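Local coordinates for beta-methylmalyl-CoA dehydratase (PDB 4E3E), which catalyses the reversible dehydration of beta-methylmalyl-CoA to mesaconyl-CoA in the glyoxylate assimilation cycle, at residues 26-40 against 216-228. Residues are numbered along the deposited sequence; the frame is centred on the assembly and turned at random.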
loop_
_atom_site.group_PDB
_atom_site.type_symbol
_atom_site.label_atom_id
_atom_site.label_comp_id
_atom_site.label_asym_id
_atom_site.label_seq_id
_atom_site.Cartn_x
_atom_site.Cartn_y
_atom_site.Cartn_z
ATOM N N ARG A 26 -5.641 -17.182 -5.749
ATOM C CA ARG A 26 -5.681 -15.909 -5.114
ATOM C C ARG A 26 -7.038 -15.271 -5.020
ATOM O O ARG A 26 -7.588 -14.907 -6.005
ATOM C CB ARG A 26 -4.774 -15.000 -5.918
ATOM C CG ARG A 26 -4.768 -13.577 -5.462
ATOM C CD ARG A 26 -3.896 -13.411 -4.255
ATOM N NE ARG A 26 -3.180 -12.164 -4.280
ATOM C CZ ARG A 26 -3.737 -11.000 -4.063
ATOM N NH1 ARG A 26 -5.006 -10.941 -3.778
ATOM N NH2 ARG A 26 -3.021 -9.919 -4.121
ATOM N N THR A 27 -7.520 -15.068 -3.809
ATOM C CA THR A 27 -8.752 -14.315 -3.564
ATOM C C THR A 27 -8.441 -12.833 -3.707
ATOM O O THR A 27 -7.495 -12.325 -3.089
ATOM C CB THR A 27 -9.324 -14.598 -2.168
ATOM O OG1 THR A 27 -9.600 -15.991 -2.056
ATOM C CG2 THR A 27 -10.612 -13.808 -1.921
ATOM N N ILE A 28 -9.225 -12.149 -4.537
ATOM C CA ILE A 28 -9.007 -10.734 -4.791
ATOM C C ILE A 28 -9.974 -9.913 -3.951
ATOM O O ILE A 28 -11.200 -10.168 -3.947
ATOM C CB ILE A 28 -9.107 -10.406 -6.294
ATOM C CG1 ILE A 28 -8.074 -11.227 -7.082
ATOM C CG2 ILE A 28 -8.867 -8.918 -6.536
ATOM C CD1 ILE A 28 -8.196 -11.076 -8.591
ATOM N N THR A 29 -9.428 -8.964 -3.195
ATOM C CA THR A 29 -10.261 -8.227 -2.229
ATOM C C THR A 29 -10.241 -6.727 -2.466
ATOM O O THR A 29 -9.470 -6.217 -3.299
ATOM C CB THR A 29 -9.774 -8.444 -0.791
ATOM O OG1 THR A 29 -8.518 -7.772 -0.624
ATOM C CG2 THR A 29 -9.575 -9.920 -0.500
ATOM N N GLU A 30 -11.039 -6.019 -1.668
ATOM C CA GLU A 30 -11.070 -4.562 -1.697
ATOM C C GLU A 30 -9.723 -4.005 -1.330
ATOM O O GLU A 30 -9.387 -2.897 -1.746
ATOM C CB GLU A 30 -12.160 -3.999 -0.770
ATOM C CG GLU A 30 -13.593 -4.321 -1.200
ATOM C CD GLU A 30 -14.110 -3.452 -2.359
ATOM O OE1 GLU A 30 -13.297 -2.932 -3.178
ATOM O OE2 GLU A 30 -15.353 -3.290 -2.460
ATOM N N GLY A 31 -8.929 -4.759 -0.571
ATOM C CA GLY A 31 -7.552 -4.285 -0.275
ATOM C C GLY A 31 -6.695 -4.260 -1.521
ATOM O O GLY A 31 -5.819 -3.368 -1.698
ATOM N N ASP A 32 -6.903 -5.254 -2.387
ATOM C CA ASP A 32 -6.182 -5.290 -3.675
ATOM C C ASP A 32 -6.608 -4.127 -4.561
ATOM O O ASP A 32 -5.776 -3.477 -5.199
ATOM C CB ASP A 32 -6.408 -6.628 -4.399
ATOM C CG ASP A 32 -5.896 -7.794 -3.599
ATOM O OD1 ASP A 32 -4.691 -7.781 -3.208
ATOM O OD2 ASP A 32 -6.693 -8.720 -3.351
ATOM N N VAL A 33 -7.908 -3.868 -4.589
ATOM C CA VAL A 33 -8.427 -2.738 -5.355
ATOM C C VAL A 33 -7.784 -1.413 -4.938
ATOM O O VAL A 33 -7.373 -0.631 -5.798
ATOM C CB VAL A 33 -9.943 -2.640 -5.218
ATOM C CG1 VAL A 33 -10.453 -1.334 -5.837
ATOM C CG2 VAL A 33 -10.593 -3.857 -5.869
ATOM N N ALA A 34 -7.699 -1.155 -3.626
ATOM C CA ALA A 34 -7.188 0.116 -3.152
ATOM C C ALA A 34 -5.694 0.241 -3.444
ATOM O O ALA A 34 -5.234 1.311 -3.840
ATOM C CB ALA A 34 -7.465 0.297 -1.658
ATOM N N LEU A 35 -4.945 -0.854 -3.263
ATOM C CA LEU A 35 -3.529 -0.857 -3.566
ATOM C C LEU A 35 -3.251 -0.543 -5.037
ATOM O O LEU A 35 -2.352 0.255 -5.351
ATOM C CB LEU A 35 -2.902 -2.210 -3.188
ATOM C CG LEU A 35 -2.251 -2.249 -1.810
ATOM C CD1 LEU A 35 -1.961 -3.689 -1.463
ATOM C CD2 LEU A 35 -0.958 -1.441 -1.778
ATOM N N TYR A 36 -3.995 -1.196 -5.925
ATOM C CA TYR A 36 -3.888 -0.977 -7.376
ATOM C C TYR A 36 -4.170 0.502 -7.715
ATOM O O TYR A 36 -3.415 1.140 -8.459
ATOM C CB TYR A 36 -4.847 -1.928 -8.135
ATOM C CG TYR A 36 -4.626 -1.903 -9.637
ATOM C CD1 TYR A 36 -3.606 -2.663 -10.218
ATOM C CD2 TYR A 36 -5.400 -1.078 -10.470
ATOM C CE1 TYR A 36 -3.381 -2.630 -11.593
ATOM C CE2 TYR A 36 -5.178 -1.027 -11.849
ATOM C CZ TYR A 36 -4.158 -1.801 -12.402
ATOM O OH TYR A 36 -3.900 -1.765 -13.750
ATOM N N THR A 37 -5.239 1.062 -7.145
ATOM C CA THR A 37 -5.492 2.510 -7.279
ATOM C C THR A 37 -4.280 3.356 -6.822
ATOM O O THR A 37 -3.905 4.316 -7.495
ATOM C CB THR A 37 -6.731 2.929 -6.521
ATOM O OG1 THR A 37 -7.827 2.163 -7.024
ATOM C CG2 THR A 37 -7.018 4.438 -6.684
ATOM N N SER A 38 -3.671 2.984 -5.695
ATOM C CA SER A 38 -2.617 3.786 -5.072
ATOM C C SER A 38 -1.306 3.666 -5.836
ATOM O O SER A 38 -0.375 4.461 -5.655
ATOM C CB SER A 38 -2.417 3.350 -3.605
ATOM O OG SER A 38 -1.714 2.099 -3.490
ATOM N N LEU A 39 -1.222 2.646 -6.678
ATOM C CA LEU A 39 0.006 2.384 -7.408
ATOM C C LEU A 39 -0.056 2.971 -8.826
ATOM O O LEU A 39 0.979 3.367 -9.381
ATOM C CB LEU A 39 0.287 0.877 -7.427
ATOM C CG LEU A 39 0.740 0.263 -6.094
ATOM C CD1 LEU A 39 0.515 -1.249 -6.187
ATOM C CD2 LEU A 39 2.217 0.604 -5.866
ATOM N N TYR A 40 -1.263 3.048 -9.409
ATOM C CA TYR A 40 -1.358 3.587 -10.777
ATOM C C TYR A 40 -2.192 4.857 -10.918
ATOM O O TYR A 40 -2.068 5.565 -11.914
ATOM C CB TYR A 40 -1.803 2.511 -11.779
ATOM C CG TYR A 40 -0.921 1.281 -11.730
ATOM C CD1 TYR A 40 0.321 1.267 -12.369
ATOM C CD2 TYR A 40 -1.305 0.150 -11.007
ATOM C CE1 TYR A 40 1.141 0.154 -12.321
ATOM C CE2 TYR A 40 -0.483 -0.973 -10.942
ATOM C CZ TYR A 40 0.736 -0.965 -11.607
ATOM O OH TYR A 40 1.565 -2.065 -11.548
ATOM N N ALA A 216 10.240 1.226 -4.790
ATOM C CA ALA A 216 9.274 0.664 -3.848
ATOM C C ALA A 216 7.962 0.459 -4.567
ATOM O O ALA A 216 7.204 -0.458 -4.249
ATOM C CB ALA A 216 9.072 1.581 -2.649
ATOM N N GLU A 217 7.698 1.333 -5.539
ATOM C CA GLU A 217 6.434 1.314 -6.258
ATOM C C GLU A 217 6.280 0.077 -7.156
ATOM O O GLU A 217 5.280 -0.643 -7.045
ATOM C CB GLU A 217 6.231 2.615 -7.033
ATOM C CG GLU A 217 5.213 2.601 -8.165
ATOM C CD GLU A 217 5.575 3.645 -9.231
ATOM O OE1 GLU A 217 6.218 4.668 -8.882
ATOM O OE2 GLU A 217 5.237 3.444 -10.422
ATOM N N HIS A 218 7.254 -0.186 -8.022
ATOM C CA HIS A 218 7.118 -1.376 -8.893
ATOM C C HIS A 218 7.275 -2.683 -8.138
ATOM O O HIS A 218 6.539 -3.658 -8.396
ATOM C CB HIS A 218 8.001 -1.271 -10.124
ATOM C CG HIS A 218 9.434 -1.521 -9.841
ATOM N ND1 HIS A 218 9.929 -2.762 -9.707
ATOM C CD2 HIS A 218 10.506 -0.643 -9.665
ATOM C CE1 HIS A 218 11.251 -2.684 -9.456
ATOM N NE2 HIS A 218 11.590 -1.389 -9.411
HETATM N N MSE A 219 8.123 -2.690 -7.111
HETATM C CA MSE A 219 8.290 -3.906 -6.264
HETATM C C MSE A 219 7.000 -4.189 -5.576
HETATM O O MSE A 219 6.557 -5.355 -5.508
HETATM C CB MSE A 219 9.405 -3.774 -5.217
HETATM C CG MSE A 219 10.753 -3.762 -5.941
HETATM SE SE MSE A 219 12.115 -3.505 -4.535
HETATM C CE MSE A 219 12.059 -5.216 -3.532
ATOM N N GLN A 220 6.344 -3.145 -5.072
ATOM C CA GLN A 220 5.070 -3.369 -4.370
ATOM C C GLN A 220 3.944 -3.916 -5.273
ATOM O O GLN A 220 3.153 -4.771 -4.838
ATOM C CB GLN A 220 4.622 -2.120 -3.585
ATOM C CG GLN A 220 3.261 -2.287 -2.860
ATOM C CD GLN A 220 3.039 -1.162 -1.843
ATOM O OE1 GLN A 220 3.273 0.001 -2.150
ATOM N NE2 GLN A 220 2.610 -1.505 -0.635
ATOM N N ALA A 221 3.859 -3.405 -6.506
ATOM C CA ALA A 221 2.894 -3.905 -7.472
ATOM C C ALA A 221 3.236 -5.356 -7.798
ATOM O O ALA A 221 2.356 -6.226 -7.781
ATOM C CB ALA A 221 2.866 -3.034 -8.738
ATOM N N THR A 222 4.516 -5.621 -8.031
ATOM C CA THR A 222 4.960 -6.980 -8.413
ATOM C C THR A 222 4.658 -8.021 -7.309
ATOM O O THR A 222 4.250 -9.163 -7.613
ATOM C CB THR A 222 6.450 -6.965 -8.820
ATOM O OG1 THR A 222 6.650 -5.910 -9.780
ATOM C CG2 THR A 222 6.886 -8.308 -9.446
ATOM N N ARG A 223 4.820 -7.621 -6.037
ATOM C CA ARG A 223 4.461 -8.486 -4.890
ATOM C C ARG A 223 2.961 -8.673 -4.757
ATOM O O ARG A 223 2.490 -9.761 -4.357
ATOM C CB ARG A 223 5.051 -7.951 -3.579
ATOM C CG ARG A 223 6.544 -8.239 -3.429
ATOM C CD ARG A 223 7.166 -7.407 -2.317
ATOM N NE ARG A 223 8.448 -7.957 -1.915
ATOM C CZ ARG A 223 9.465 -7.260 -1.415
ATOM N NH1 ARG A 223 9.372 -5.941 -1.244
ATOM N NH2 ARG A 223 10.588 -7.896 -1.087
ATOM N N LEU A 224 2.201 -7.630 -5.088
ATOM C CA LEU A 224 0.733 -7.729 -5.053
ATOM C C LEU A 224 0.295 -8.839 -6.015
ATOM O O LEU A 224 -0.659 -9.585 -5.740
ATOM C CB LEU A 224 0.078 -6.390 -5.426
ATOM C CG LEU A 224 -1.460 -6.358 -5.443
ATOM C CD1 LEU A 224 -2.022 -6.524 -4.034
ATOM C CD2 LEU A 224 -1.984 -5.076 -6.074
ATOM N N TYR A 225 1.023 -8.948 -7.131
ATOM C CA TYR A 225 0.751 -9.950 -8.160
ATOM C C TYR A 225 1.340 -11.317 -7.799
ATOM O O TYR A 225 1.096 -12.304 -8.516
ATOM C CB TYR A 225 1.281 -9.487 -9.538
ATOM C CG TYR A 225 0.849 -8.069 -9.900
ATOM C CD1 TYR A 225 -0.442 -7.595 -9.561
ATOM C CD2 TYR A 225 1.711 -7.220 -10.574
ATOM C CE1 TYR A 225 -0.831 -6.295 -9.867
ATOM C CE2 TYR A 225 1.335 -5.921 -10.904
ATOM C CZ TYR A 225 0.078 -5.468 -10.545
ATOM O OH TYR A 225 -0.273 -4.199 -10.866
ATOM N N GLN A 226 2.097 -11.375 -6.693
ATOM C CA GLN A 226 2.823 -12.600 -6.286
ATOM C C GLN A 226 3.671 -13.112 -7.483
ATOM O O GLN A 226 3.752 -14.306 -7.793
ATOM C CB GLN A 226 1.846 -13.622 -5.687
ATOM C CG GLN A 226 1.326 -13.183 -4.304
ATOM C CD GLN A 226 0.080 -13.947 -3.912
ATOM O OE1 GLN A 226 -0.841 -14.058 -4.709
ATOM N NE2 GLN A 226 0.059 -14.508 -2.692
ATOM N N ASN A 227 4.268 -12.143 -8.165
ATOM C CA ASN A 227 5.145 -12.362 -9.313
ATOM C C ASN A 227 6.554 -12.364 -8.736
ATOM O O ASN A 227 6.950 -11.422 -8.060
ATOM C CB ASN A 227 4.919 -11.234 -10.347
ATOM C CG ASN A 227 5.945 -11.220 -11.498
ATOM O OD1 ASN A 227 7.074 -11.677 -11.368
ATOM N ND2 ASN A 227 5.532 -10.669 -12.642
ATOM N N THR A 228 7.295 -13.443 -8.967
ATOM C CA THR A 228 8.569 -13.644 -8.279
ATOM C C THR A 228 9.814 -13.418 -9.118
ATOM O O THR A 228 10.891 -13.739 -8.630
ATOM C CB THR A 228 8.716 -15.083 -7.766
ATOM O OG1 THR A 228 8.666 -15.980 -8.888
ATOM C CG2 THR A 228 7.588 -15.442 -6.782
#
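Leu224 reaches across to helix 30-40, its CD1 lying 3.8 Å from Leu35 CD1 and against the edge of the Arg26 guanidinium, in this pairing of two nearly antiparallel helices of a double hotdog fold. The short axes run at 153° and approach to 10.3 Å at their closest, each helix following an outermost strand of the chain's antiparallel sheet.

Arg26, bent at chi2 and chi3, ties the N-terminal end of helix 30-40 to the C-terminal part of the partner helix. NH1 and NH2 take Asp32 end-on, one carboxylate oxygen each, both met from above the carboxylate plane; Arg26 NH2 also donates to Leu224 O (2.9 Å) in the carbonyl plane, just before the Schellman motif at Gln226. NE makes a weak bond to Gln226 OE1, which Lys75 also holds. A leucine in place of Arg26 would probably leave buried Asp32 without its countercharge and Leu224 O without this donor. Asp32 OD2 also accepts from Thr29 N, completing a capping box.

Farther along, Leu39 sets CD1 against Ala221 and CD2 against Glu217 O, while Leu35 CD2 rests on the Gln220 amide, whose NE2 is hydrogen-bonded to Ser38 OG of the second subunit. Tyr36, near the probable substrate-binding residue Asp64, has Tyr40 CD2 over one face and Tyr225 OH at its edge. With CG anti to the carbonyl carbon (chi1 -54°), Tyr40 is turned toward Tyr225, and Tyr40 OH, also bonded to His252 ND1, lies 2.9 Å from Tyr225 OH in a hydrogen bond.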